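Local coordinates for OmpT protein (Vibrio cholerae serotype O1, PDB 6EHD) that probably acts as a general diffusion porin, forming a water-filled beta-barrel channel for small solutes across the outer membrane, at residues 283-288 with 317-322; 20-25 with 100-105; 244-249 with 272-277; 96-101 with 297-302. The protein carries 1 engineered substitution. One frame throughout, in Å; residues are numbered along the deposited sequence.

Contact 1: 283-288 with 317-322; sequences VYAEYG and FGIGAR. With C8E ((hydroxyethyloxy)tri(ethyloxy)octane), chain G.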
# COMPACT_ATOMS: atom_id res chain seq x y z
N VAL A 283 9.60 7.68 -16.78
CA VAL A 283 10.24 8.58 -15.81
C VAL A 283 9.15 9.47 -15.16
O VAL A 283 8.04 9.59 -15.67
CB VAL A 283 11.32 9.52 -16.45
CG1 VAL A 283 12.47 8.62 -17.01
CG2 VAL A 283 10.74 10.38 -17.52
N TYR A 284 9.52 10.02 -14.03
CA TYR A 284 8.57 10.87 -13.29
C TYR A 284 9.30 11.87 -12.36
O TYR A 284 10.44 11.61 -11.89
CB TYR A 284 7.62 9.96 -12.43
CG TYR A 284 8.23 8.73 -11.83
CD1 TYR A 284 8.32 7.55 -12.56
CD2 TYR A 284 8.80 8.74 -10.60
CE1 TYR A 284 8.95 6.41 -12.07
CE2 TYR A 284 9.38 7.58 -10.05
CZ TYR A 284 9.52 6.42 -10.83
OH TYR A 284 10.12 5.28 -10.25
N ALA A 285 8.61 12.98 -12.04
CA ALA A 285 9.13 13.96 -11.12
C ALA A 285 7.96 14.51 -10.26
O ALA A 285 6.86 14.76 -10.83
CB ALA A 285 9.74 15.13 -11.92
N GLU A 286 8.25 14.71 -8.98
CA GLU A 286 7.21 15.08 -8.05
C GLU A 286 7.67 16.06 -6.99
O GLU A 286 8.77 15.96 -6.44
CB GLU A 286 6.73 13.72 -7.34
CG GLU A 286 5.48 13.84 -6.47
CD GLU A 286 5.05 12.39 -5.99
OE1 GLU A 286 4.83 11.55 -6.94
OE2 GLU A 286 4.96 12.18 -4.76
N TYR A 287 6.75 16.96 -6.62
CA TYR A 287 6.92 17.83 -5.43
C TYR A 287 5.89 17.43 -4.35
O TYR A 287 4.70 17.22 -4.67
CB TYR A 287 6.62 19.25 -5.88
CG TYR A 287 6.44 20.26 -4.74
CD1 TYR A 287 7.47 20.51 -3.83
CD2 TYR A 287 5.19 20.89 -4.50
CE1 TYR A 287 7.29 21.44 -2.75
CE2 TYR A 287 5.00 21.77 -3.41
CZ TYR A 287 6.07 22.07 -2.56
OH TYR A 287 5.89 23.01 -1.51
N GLY A 288 6.36 17.35 -3.12
CA GLY A 288 5.56 17.09 -1.93
C GLY A 288 5.73 18.17 -0.82
O GLY A 288 6.85 18.45 -0.43
N PHE A 317 11.22 16.80 -2.89
CA PHE A 317 11.18 16.50 -4.30
C PHE A 317 11.75 15.08 -4.55
O PHE A 317 12.63 14.60 -3.84
CB PHE A 317 12.04 17.47 -5.15
CG PHE A 317 11.72 18.89 -4.92
CD1 PHE A 317 12.24 19.57 -3.78
CD2 PHE A 317 10.91 19.55 -5.80
CE1 PHE A 317 11.91 20.89 -3.53
CE2 PHE A 317 10.61 20.91 -5.57
CZ PHE A 317 11.09 21.54 -4.43
N GLY A 318 11.19 14.43 -5.57
CA GLY A 318 11.67 13.12 -6.06
C GLY A 318 11.70 13.03 -7.53
O GLY A 318 10.86 13.61 -8.21
N ILE A 319 12.73 12.36 -8.12
CA ILE A 319 12.73 12.10 -9.52
C ILE A 319 13.11 10.59 -9.69
O ILE A 319 13.90 10.03 -8.93
CB ILE A 319 13.74 13.00 -10.31
CG1 ILE A 319 15.14 12.81 -9.74
CG2 ILE A 319 13.35 14.50 -10.21
CD1 ILE A 319 16.26 13.55 -10.52
N GLY A 320 12.53 9.94 -10.71
CA GLY A 320 12.81 8.45 -10.89
C GLY A 320 12.69 7.98 -12.25
O GLY A 320 12.07 8.63 -13.08
N ALA A 321 13.27 6.79 -12.52
CA ALA A 321 13.12 6.17 -13.81
C ALA A 321 13.06 4.63 -13.56
O ALA A 321 13.63 4.09 -12.56
CB ALA A 321 14.39 6.38 -14.70
N ARG A 322 12.28 4.00 -14.40
CA ARG A 322 12.02 2.53 -14.32
C ARG A 322 12.22 1.85 -15.67
O ARG A 322 11.87 2.40 -16.80
CB ARG A 322 10.51 2.29 -13.94
CG ARG A 322 10.19 2.71 -12.55
CD ARG A 322 8.68 2.52 -12.29
NE ARG A 322 8.34 3.04 -10.98
CZ ARG A 322 7.12 2.88 -10.45
NH1 ARG A 322 6.17 2.22 -11.16
NH2 ARG A 322 6.86 3.44 -9.29
C11 C8E G . -1.35 5.98 -10.73
O12 C8E G . 0.07 5.69 -10.62
C13 C8E G . 0.49 5.61 -9.23
C14 C8E G . 1.92 5.10 -9.09
O15 C8E G . 1.85 3.72 -9.52
C16 C8E G . 2.98 3.14 -10.11
C17 C8E G . 3.72 2.73 -8.92
O18 C8E G . 4.11 1.36 -8.94
C19 C8E G . 5.00 0.77 -7.97
C20 C8E G . 4.98 -0.16 -6.70
O21 C8E G . 6.20 -0.27 -5.79

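Contact 2: 20-25 with 100-105; sequences ELKFLE and SYFFGG. With C8E ((hydroxyethyloxy)tri(ethyloxy)octane), chain G.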
# COMPACT_ATOMS: atom_id res chain seq x y z
N GLU A 20 16.08 6.08 -8.34
CA GLU A 20 15.30 7.20 -7.70
C GLU A 20 16.24 8.09 -6.84
O GLU A 20 17.13 7.55 -6.12
CB GLU A 20 14.15 6.59 -6.83
CG GLU A 20 13.08 5.93 -7.75
CD GLU A 20 11.84 5.31 -7.04
OE1 GLU A 20 11.98 4.91 -5.91
OE2 GLU A 20 10.82 5.06 -7.74
N LEU A 21 16.06 9.41 -6.97
CA LEU A 21 16.76 10.42 -6.17
C LEU A 21 15.70 11.17 -5.37
O LEU A 21 14.71 11.65 -5.98
CB LEU A 21 17.41 11.39 -7.11
CG LEU A 21 18.52 10.75 -7.97
CD1 LEU A 21 18.00 10.16 -9.28
CD2 LEU A 21 19.63 11.76 -8.31
N LYS A 22 15.89 11.23 -4.05
CA LYS A 22 14.96 11.92 -3.13
C LYS A 22 15.63 13.13 -2.43
O LYS A 22 16.79 12.99 -1.93
CB LYS A 22 14.38 10.95 -2.14
CG LYS A 22 13.39 9.98 -2.79
CD LYS A 22 12.85 8.94 -1.81
CE LYS A 22 11.81 9.50 -0.88
NZ LYS A 22 11.26 8.38 -0.09
N PHE A 23 14.93 14.28 -2.43
CA PHE A 23 15.45 15.53 -1.81
C PHE A 23 14.48 15.95 -0.71
O PHE A 23 13.43 16.52 -1.00
CB PHE A 23 15.58 16.64 -2.83
CG PHE A 23 16.40 16.29 -4.08
CD1 PHE A 23 15.85 15.48 -5.09
CD2 PHE A 23 17.68 16.84 -4.29
CE1 PHE A 23 16.59 15.14 -6.25
CE2 PHE A 23 18.44 16.50 -5.41
CZ PHE A 23 17.90 15.65 -6.41
N LEU A 24 14.77 15.55 0.51
CA LEU A 24 13.86 15.78 1.64
C LEU A 24 14.30 17.07 2.40
O LEU A 24 15.48 17.26 2.61
CB LEU A 24 13.81 14.60 2.58
CG LEU A 24 13.37 13.22 2.03
CD1 LEU A 24 13.32 12.20 3.17
CD2 LEU A 24 12.03 13.39 1.30
N GLU A 25 13.37 17.96 2.74
CA GLU A 25 13.67 19.18 3.58
C GLU A 25 14.77 18.92 4.62
O GLU A 25 14.62 18.01 5.46
CB GLU A 25 12.43 19.66 4.35
CG GLU A 25 12.55 21.08 4.92
CD GLU A 25 12.55 22.18 3.85
OE1 GLU A 25 13.62 22.66 3.40
OE2 GLU A 25 11.50 22.62 3.44
N SER A 100 0.18 9.18 -6.33
CA SER A 100 1.59 9.62 -6.35
C SER A 100 2.62 8.49 -6.62
O SER A 100 2.32 7.28 -6.52
CB SER A 100 1.90 10.28 -4.97
OG SER A 100 1.96 9.32 -3.91
N TYR A 101 3.87 8.91 -6.91
CA TYR A 101 5.05 8.02 -7.07
C TYR A 101 5.98 8.04 -5.82
O TYR A 101 6.76 7.13 -5.68
CB TYR A 101 5.85 8.42 -8.31
CG TYR A 101 5.39 7.84 -9.56
CD1 TYR A 101 5.86 6.60 -9.97
CD2 TYR A 101 4.49 8.51 -10.39
CE1 TYR A 101 5.34 6.01 -11.15
CE2 TYR A 101 4.04 7.95 -11.59
CZ TYR A 101 4.50 6.68 -11.98
OH TYR A 101 4.03 6.08 -13.16
N PHE A 102 5.87 9.02 -4.90
CA PHE A 102 6.75 9.19 -3.75
C PHE A 102 6.16 9.54 -2.39
O PHE A 102 6.48 8.90 -1.38
CB PHE A 102 7.87 10.27 -4.01
CG PHE A 102 8.89 9.90 -5.05
CD1 PHE A 102 9.89 9.04 -4.75
CD2 PHE A 102 8.80 10.47 -6.36
CE1 PHE A 102 10.88 8.73 -5.71
CE2 PHE A 102 9.83 10.20 -7.30
CZ PHE A 102 10.84 9.33 -6.95
N PHE A 103 5.26 10.53 -2.32
CA PHE A 103 4.95 11.18 -1.02
C PHE A 103 3.54 10.96 -0.44
O PHE A 103 3.32 11.20 0.73
CB PHE A 103 5.21 12.69 -1.13
CG PHE A 103 6.67 13.05 -1.52
CD1 PHE A 103 7.73 12.56 -0.72
CD2 PHE A 103 6.94 13.75 -2.69
CE1 PHE A 103 9.09 12.82 -1.09
CE2 PHE A 103 8.28 13.99 -3.06
CZ PHE A 103 9.33 13.54 -2.23
N GLY A 104 2.57 10.60 -1.29
CA GLY A 104 1.17 10.34 -0.82
C GLY A 104 0.94 9.01 -0.19
O GLY A 104 1.86 8.18 -0.09
N GLY A 105 -0.33 8.80 0.23
CA GLY A 105 -0.79 7.64 1.02
C GLY A 105 -1.02 7.95 2.49
O GLY A 105 -1.31 7.03 3.27
C11 C8E G . -1.35 5.98 -10.73
O12 C8E G . 0.07 5.69 -10.62
C13 C8E G . 0.49 5.61 -9.23
C14 C8E G . 1.92 5.10 -9.09
O15 C8E G . 1.85 3.72 -9.52
C16 C8E G . 2.98 3.14 -10.11
C17 C8E G . 3.72 2.73 -8.92
O18 C8E G . 4.11 1.36 -8.94
C19 C8E G . 5.00 0.77 -7.97
C20 C8E G . 4.98 -0.16 -6.70
O21 C8E G . 6.20 -0.27 -5.79
O HOH W 1 8.13 5.21 -7.33
O HOH W 2 9.02 7.53 -1.51

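Contact 3: 244-249 with 272-277; sequences KTKLYA and GVEYKF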
# COMPACT_ATOMS: atom_id res chain seq x y z
N LYS A 244 1.77 10.37 -24.21
CA LYS A 244 2.78 9.84 -23.32
C LYS A 244 2.84 10.50 -22.00
O LYS A 244 3.64 10.10 -21.21
CB LYS A 244 4.17 9.97 -23.99
CG LYS A 244 4.29 9.08 -25.22
CD LYS A 244 5.45 9.59 -26.04
CE LYS A 244 5.98 8.61 -27.05
NZ LYS A 244 6.54 7.39 -26.45
N THR A 245 2.00 11.54 -21.74
CA THR A 245 2.27 12.40 -20.65
C THR A 245 1.01 12.56 -19.73
O THR A 245 -0.04 12.90 -20.25
CB THR A 245 2.75 13.81 -21.13
OG1 THR A 245 3.94 13.73 -21.95
CG2 THR A 245 3.15 14.63 -19.99
N LYS A 246 1.21 12.36 -18.41
CA LYS A 246 0.12 12.48 -17.42
C LYS A 246 0.53 13.33 -16.26
O LYS A 246 1.61 13.16 -15.67
CB LYS A 246 -0.29 11.07 -16.99
CG LYS A 246 -1.41 11.04 -15.95
CD LYS A 246 -2.00 9.63 -15.82
CE LYS A 246 -1.33 8.73 -14.88
NZ LYS A 246 -2.09 7.42 -15.02
N LEU A 247 -0.32 14.31 -15.93
CA LEU A 247 -0.11 15.10 -14.75
C LEU A 247 -0.94 14.49 -13.58
O LEU A 247 -2.03 13.95 -13.78
CB LEU A 247 -0.57 16.59 -14.94
CG LEU A 247 0.09 17.38 -16.11
CD1 LEU A 247 -0.28 18.88 -16.01
CD2 LEU A 247 1.58 17.20 -16.04
N TYR A 248 -0.48 14.71 -12.37
CA TYR A 248 -1.26 14.19 -11.21
C TYR A 248 -1.06 15.09 -9.97
O TYR A 248 -0.08 15.84 -9.82
CB TYR A 248 -0.86 12.74 -10.89
CG TYR A 248 0.58 12.55 -10.52
CD1 TYR A 248 1.02 12.68 -9.22
CD2 TYR A 248 1.52 12.19 -11.51
CE1 TYR A 248 2.35 12.47 -8.86
CE2 TYR A 248 2.87 11.98 -11.17
CZ TYR A 248 3.29 12.13 -9.88
OH TYR A 248 4.61 11.94 -9.48
N ALA A 249 -2.06 15.06 -9.06
CA ALA A 249 -2.01 15.90 -7.81
C ALA A 249 -2.92 15.34 -6.74
O ALA A 249 -3.90 14.59 -7.05
CB ALA A 249 -2.41 17.37 -8.14
N GLY A 272 2.80 16.23 -9.58
CA GLY A 272 3.87 15.58 -10.39
C GLY A 272 3.50 15.34 -11.80
O GLY A 272 2.38 15.66 -12.29
N VAL A 273 4.50 14.79 -12.55
CA VAL A 273 4.35 14.50 -13.91
C VAL A 273 4.99 13.14 -14.23
O VAL A 273 6.05 12.83 -13.68
CB VAL A 273 5.01 15.59 -14.83
CG1 VAL A 273 6.43 15.81 -14.55
CG2 VAL A 273 4.81 15.28 -16.30
N GLU A 274 4.27 12.35 -15.05
CA GLU A 274 4.73 11.02 -15.55
C GLU A 274 4.92 11.07 -17.03
O GLU A 274 4.01 11.47 -17.80
CB GLU A 274 3.66 9.94 -15.20
CG GLU A 274 3.90 8.48 -15.79
CD GLU A 274 2.56 7.71 -15.73
OE1 GLU A 274 2.22 7.17 -14.64
OE2 GLU A 274 1.75 7.82 -16.67
N TYR A 275 6.03 10.46 -17.54
CA TYR A 275 6.26 10.44 -18.99
C TYR A 275 6.68 9.03 -19.36
O TYR A 275 7.67 8.52 -18.81
CB TYR A 275 7.38 11.44 -19.43
CG TYR A 275 7.69 11.40 -20.89
CD1 TYR A 275 6.95 12.16 -21.81
CD2 TYR A 275 8.76 10.63 -21.40
CE1 TYR A 275 7.20 12.16 -23.17
CE2 TYR A 275 8.98 10.60 -22.78
CZ TYR A 275 8.27 11.38 -23.65
OH TYR A 275 8.45 11.35 -25.04
N LYS A 276 5.97 8.46 -20.33
CA LYS A 276 6.26 7.03 -20.80
C LYS A 276 7.07 7.03 -22.09
O LYS A 276 6.64 7.56 -23.11
CB LYS A 276 4.92 6.29 -21.00
CG LYS A 276 4.25 5.99 -19.65
CD LYS A 276 2.91 5.22 -19.89
CE LYS A 276 2.19 4.90 -18.61
NZ LYS A 276 1.06 3.95 -18.83
N PHE A 277 8.34 6.64 -22.01
CA PHE A 277 9.12 6.43 -23.25
C PHE A 277 8.53 5.28 -24.09
O PHE A 277 8.47 5.37 -25.33
CB PHE A 277 10.60 6.20 -22.96
CG PHE A 277 11.35 7.47 -22.58
CD1 PHE A 277 12.03 8.18 -23.59
CD2 PHE A 277 11.50 7.90 -21.27
CE1 PHE A 277 12.67 9.34 -23.32
CE2 PHE A 277 12.22 9.05 -20.99
CZ PHE A 277 12.83 9.76 -22.00
O HOH W 3 2.03 8.91 -19.04
O HOH W 4 -0.32 6.26 -16.76

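Contact 4: 96-101 with 297-302; sequences GADYSY and YTNKGS. With C8E ((hydroxyethyloxy)tri(ethyloxy)octane), chain G.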
# COMPACT_ATOMS: atom_id res chain seq x y z
N GLY A 96 -6.55 3.03 -2.34
CA GLY A 96 -7.48 4.21 -2.25
C GLY A 96 -6.94 5.32 -3.10
O GLY A 96 -6.06 5.06 -3.95
N ALA A 97 -7.45 6.53 -2.91
CA ALA A 97 -7.20 7.66 -3.79
C ALA A 97 -5.86 8.37 -3.46
O ALA A 97 -5.81 9.51 -3.03
CB ALA A 97 -8.41 8.67 -3.78
N ASP A 98 -4.76 7.65 -3.77
CA ASP A 98 -3.42 8.18 -3.79
C ASP A 98 -2.76 7.79 -5.15
O ASP A 98 -2.65 6.53 -5.42
CB ASP A 98 -2.53 7.65 -2.60
CG ASP A 98 -0.98 7.87 -2.87
OD1 ASP A 98 -0.61 8.93 -3.47
OD2 ASP A 98 -0.17 6.97 -2.53
N TYR A 99 -2.46 8.78 -6.01
CA TYR A 99 -1.96 8.56 -7.34
C TYR A 99 -0.50 8.99 -7.47
O TYR A 99 0.03 9.07 -8.57
CB TYR A 99 -2.83 9.27 -8.36
CG TYR A 99 -4.30 8.86 -8.28
CD1 TYR A 99 -4.70 7.52 -8.16
CD2 TYR A 99 -5.28 9.82 -8.29
CE1 TYR A 99 -6.04 7.17 -7.97
CE2 TYR A 99 -6.64 9.48 -8.13
CZ TYR A 99 -7.02 8.16 -8.02
OH TYR A 99 -8.41 7.86 -7.89
N SER A 100 0.18 9.18 -6.33
CA SER A 100 1.59 9.62 -6.35
C SER A 100 2.62 8.49 -6.62
O SER A 100 2.32 7.28 -6.52
CB SER A 100 1.90 10.28 -4.97
OG SER A 100 1.96 9.32 -3.91
N TYR A 101 3.87 8.91 -6.91
CA TYR A 101 5.05 8.02 -7.07
C TYR A 101 5.98 8.04 -5.82
O TYR A 101 6.76 7.13 -5.68
CB TYR A 101 5.85 8.42 -8.31
CG TYR A 101 5.39 7.84 -9.56
CD1 TYR A 101 5.86 6.60 -9.97
CD2 TYR A 101 4.49 8.51 -10.39
CE1 TYR A 101 5.34 6.01 -11.15
CE2 TYR A 101 4.04 7.95 -11.59
CZ TYR A 101 4.50 6.68 -11.98
OH TYR A 101 4.03 6.08 -13.16
N TYR A 297 2.84 5.76 7.62
CA TYR A 297 2.11 5.37 6.37
C TYR A 297 3.05 4.69 5.39
O TYR A 297 4.27 4.78 5.56
CB TYR A 297 1.42 6.61 5.78
CG TYR A 297 2.32 7.63 4.99
CD1 TYR A 297 3.11 8.59 5.67
CD2 TYR A 297 2.42 7.59 3.58
CE1 TYR A 297 3.95 9.48 5.02
CE2 TYR A 297 3.17 8.51 2.93
CZ TYR A 297 3.99 9.44 3.62
OH TYR A 297 4.73 10.36 2.93
N THR A 298 2.45 4.10 4.35
CA THR A 298 3.16 3.43 3.26
C THR A 298 2.79 4.06 1.92
O THR A 298 1.63 4.36 1.69
CB THR A 298 2.82 1.86 3.29
OG1 THR A 298 2.67 1.31 2.00
CG2 THR A 298 1.59 1.52 4.04
N ASN A 299 3.78 4.49 1.13
CA ASN A 299 3.52 5.00 -0.23
C ASN A 299 3.60 3.78 -1.13
O ASN A 299 4.75 3.20 -1.29
CB ASN A 299 4.58 6.04 -0.61
CG ASN A 299 4.41 6.52 -2.04
OD1 ASN A 299 5.23 6.15 -2.95
ND2 ASN A 299 3.37 7.33 -2.30
N LYS A 300 2.46 3.36 -1.71
CA LYS A 300 2.43 2.17 -2.56
C LYS A 300 3.32 2.33 -3.80
O LYS A 300 4.00 1.39 -4.23
CB LYS A 300 1.01 1.79 -2.97
CG LYS A 300 0.88 0.45 -3.67
CD LYS A 300 -0.56 0.02 -3.86
CE LYS A 300 -0.73 -1.28 -4.60
NZ LYS A 300 -2.15 -1.54 -4.85
N GLY A 301 3.31 3.51 -4.41
CA GLY A 301 4.08 3.72 -5.66
C GLY A 301 5.58 3.38 -5.54
O GLY A 301 6.15 2.61 -6.39
N SER A 302 6.20 3.87 -4.49
CA SER A 302 7.63 3.70 -4.32
C SER A 302 7.98 2.55 -3.33
O SER A 302 9.17 2.21 -3.21
CB SER A 302 8.25 4.97 -3.83
OG SER A 302 7.87 5.27 -2.47
C11 C8E G . -1.35 5.98 -10.73
O12 C8E G . 0.07 5.69 -10.62
C13 C8E G . 0.49 5.61 -9.23
C14 C8E G . 1.92 5.10 -9.09
O15 C8E G . 1.85 3.72 -9.52
C16 C8E G . 2.98 3.14 -10.11
C17 C8E G . 3.72 2.73 -8.92
O18 C8E G . 4.11 1.36 -8.94
C19 C8E G . 5.00 0.77 -7.97
C20 C8E G . 4.98 -0.16 -6.70
O21 C8E G . 6.20 -0.27 -5.79
O HOH W 5 1.35 5.66 -4.43

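Contact 1: 283-288 with 317-322
Arg322 crosses Tyr284 at about a right angle, its guanidinium plane turned 79° from the ring, where two antiparallel strands lie side by side in the wall of the porin beta barrel. NE donates to the hydroxyl, with NE of Arg322 3.0 Å from OH of Tyr284 and the oxygen tilted somewhat out of the guanidinium plane; CG of the arginine meets the ring edge in plane. Glu20 on the neighbouring strand 9-24 is the stronger partner of that hydroxyl. CG of Tyr284 sits between its own backbone N and carbonyl carbon (chi1 36°), and the ring lies over Gly320, whose CA makes a CH-pi contact 4.1 Å from the ring centroid. With no side chain on the glycine, the ring packs directly on the backbone. Tyr284 with Gly320 and Glu286 with Gly318 are the hydrogen-bonded pairs, and four backbone bonds join them. Glu286 itself turns its carboxylate to the inside of the barrel, toward the backbone N of Tyr101 and Phe103 and the hydroxyl of Tyr248. Residues on the other face are mostly apolar: CG1 of Val283 lies 3.7 Å from CB of Ala321, and CB of Ala285 4.0 Å from CG2 of Ile319. Further along, Tyr287 and Phe317 meet obliquely, planes at 41°, with CD1 of Tyr287 over one face of Phe317 and 3.6 Å from its CE2. At the opposite end of the pairing, NH1 of Arg322, also hydrogen-bonded to OH of Tyr324, donates to ether oxygen O18 of the bound detergent C8E at 3.1 Å.

Contact 2: 20-25 with 100-105
Chi1 of -69° sets CG of Glu20 anti to the carbonyl carbon, and the chain then runs extended, laying CD 3.8 Å from CE1 of Phe102. Two residues on, Lys22 leaves its strand in the same way and passes Phe102 with CG 4.0 Å from that same CE1, before a bend at chi3 (76°) redirects CE. Glutamate and lysine each slide past the phenylalanine in the opposite sense to it; the carboxylate of Glu20 is turned 53° from the ring plane. Both polar ends reach the loop through water. Water 1 donates to OE2 of Glu20 at 2.7 Å and to the carbonyl O of Tyr101 at 2.9 Å, while Tyr284 is the stronger partner of OE2. Water 2 accepts from NZ of Lys22 at 2.8 Å and donates to the carbonyl O of Phe102; it also lies in plane at the edge of the Phe102 ring. Strand 9-24 is barrel wall here, and residues 100-105 belong to the loop between helix 90-94 and strand 117-118, which runs inside the barrel, as does the constriction loop of related general porins. Lower on the loop, CE1 of Phe103 meets CD2 of Leu24 at 3.8 Å, the two side chains crossing obliquely. CB of Phe102 sits over the centre of one face of the Phe103 ring, 3.7 Å above its plane, and Gly104 N donates to OG of Ser100, closing the loop on itself.

Contact 3: 244-249 with 272-277
OE2 of Glu274 accepts a hydrogen bond from water 4 at 2.6 Å, and that water accepts from NZ of Lys246 on the partner strand at 2.7 Å. Water 3 also sits 2.6 Å from OE2 of Glu274. A weak bond from NZ of Lys276 reaches water 4. The direct separation of Lys246 NZ from Glu274 OE2, 4.2 Å, is too long for a salt bridge, so water joins the two charges; OE1 is held by the hydroxyl of Tyr101. The segments are the two arms of an antiparallel hairpin, strands 245-258 and 263-276, in the porin barrel, with Lys246-Glu274 and Tyr248-Gly272 as hydrogen-bonded pairs. CG of Tyr248 stands between backbone N and carbonyl carbon (chi1 61°), and one face of its ring covers the backbone of Gly272, with CA of the glycine 3.8 Å from the ring centroid in a CH-pi contact. On the other face, CD2 of Leu247 meets CG2 of Val273 at 3.8 Å, and OG1 of Thr245 approaches the edge of the Tyr275 ring, 3.4 Å from CD1. One face is thus polar and hydrated around a carboxylate, the other largely apolar; the lysines near Glu274 would be expected to favour its charged form.

Contact 4: 96-101 with 297-302
Asn299 and Ser100 make the direct polar link: ND2 donates to OG at 2.9 Å, a weak, bent bond, and the amide has a better acceptor in the carbonyl O of Gly104. Both neighbouring turns are tied by side-chain oxygens. OD1 of Asp98 takes two bonds from Ser100, one from OG at 2.6 Å on its syn lone pair and one from the backbone N at 3.0 Å, which comes from 51° above the carboxylate plane and closes an Asx turn. Asn299, its CG anti to the backbone N (chi1 176°), repeats the idea as an Asx motif, OD1 accepting from Ser302 N at 2.9 Å and Ser302 OG at 2.8 Å. Water supplies a second bridge: water 5 donates to OD2 of Asp98 at 2.8 Å and to the carbonyl O of Ser100, and accepts from Gly301 N at 2.9 Å. Packing is close around the carbonyl O of Tyr101, which faces Asn299 OD1 across 3.3 Å without bonding, both being acceptors, and also touches CB of Ser302. As for the detergent, C14 of C8E rests over the centre of one face of the Tyr101 ring. The loop after helix 90-94 here meets the end of strand 293-299 and the turn that follows, within the excursion between barrel strands 281-291 and 314-324, consistent with an unusually built constriction zone. With the hydroxyl of Ser100 donating to Asp98, its oxygen is left as acceptor, weakly for Asn299 ND2 and also for Gly104 N, so donation runs from amide through hydroxyl to carboxylate.

Contacts 1 and 3 are neighbouring pieces of barrel wall, their centres about 10 Å apart, and contacts 2 and 4 carry the inner loop, sharing Ser100 and Tyr101. Contact 2 lies nearest to contact 1, about 7 Å between centres, and OE2 of Glu20 meets OH of Tyr284 at 2.6 Å. Glu286 of contact 1 ties wall to loop: its OE1 lies 2.6 Å from Tyr248 OH of contact 3 and 2.8 Å from Tyr101 N. Tyr101 in turn extends its OH to within 2.6 Å of Glu274 OE1 in contact 3. One C8E detergent molecule touches contacts 1, 2 and 4, running past Arg322, Tyr101 and the segment 297-302 inside the barrel.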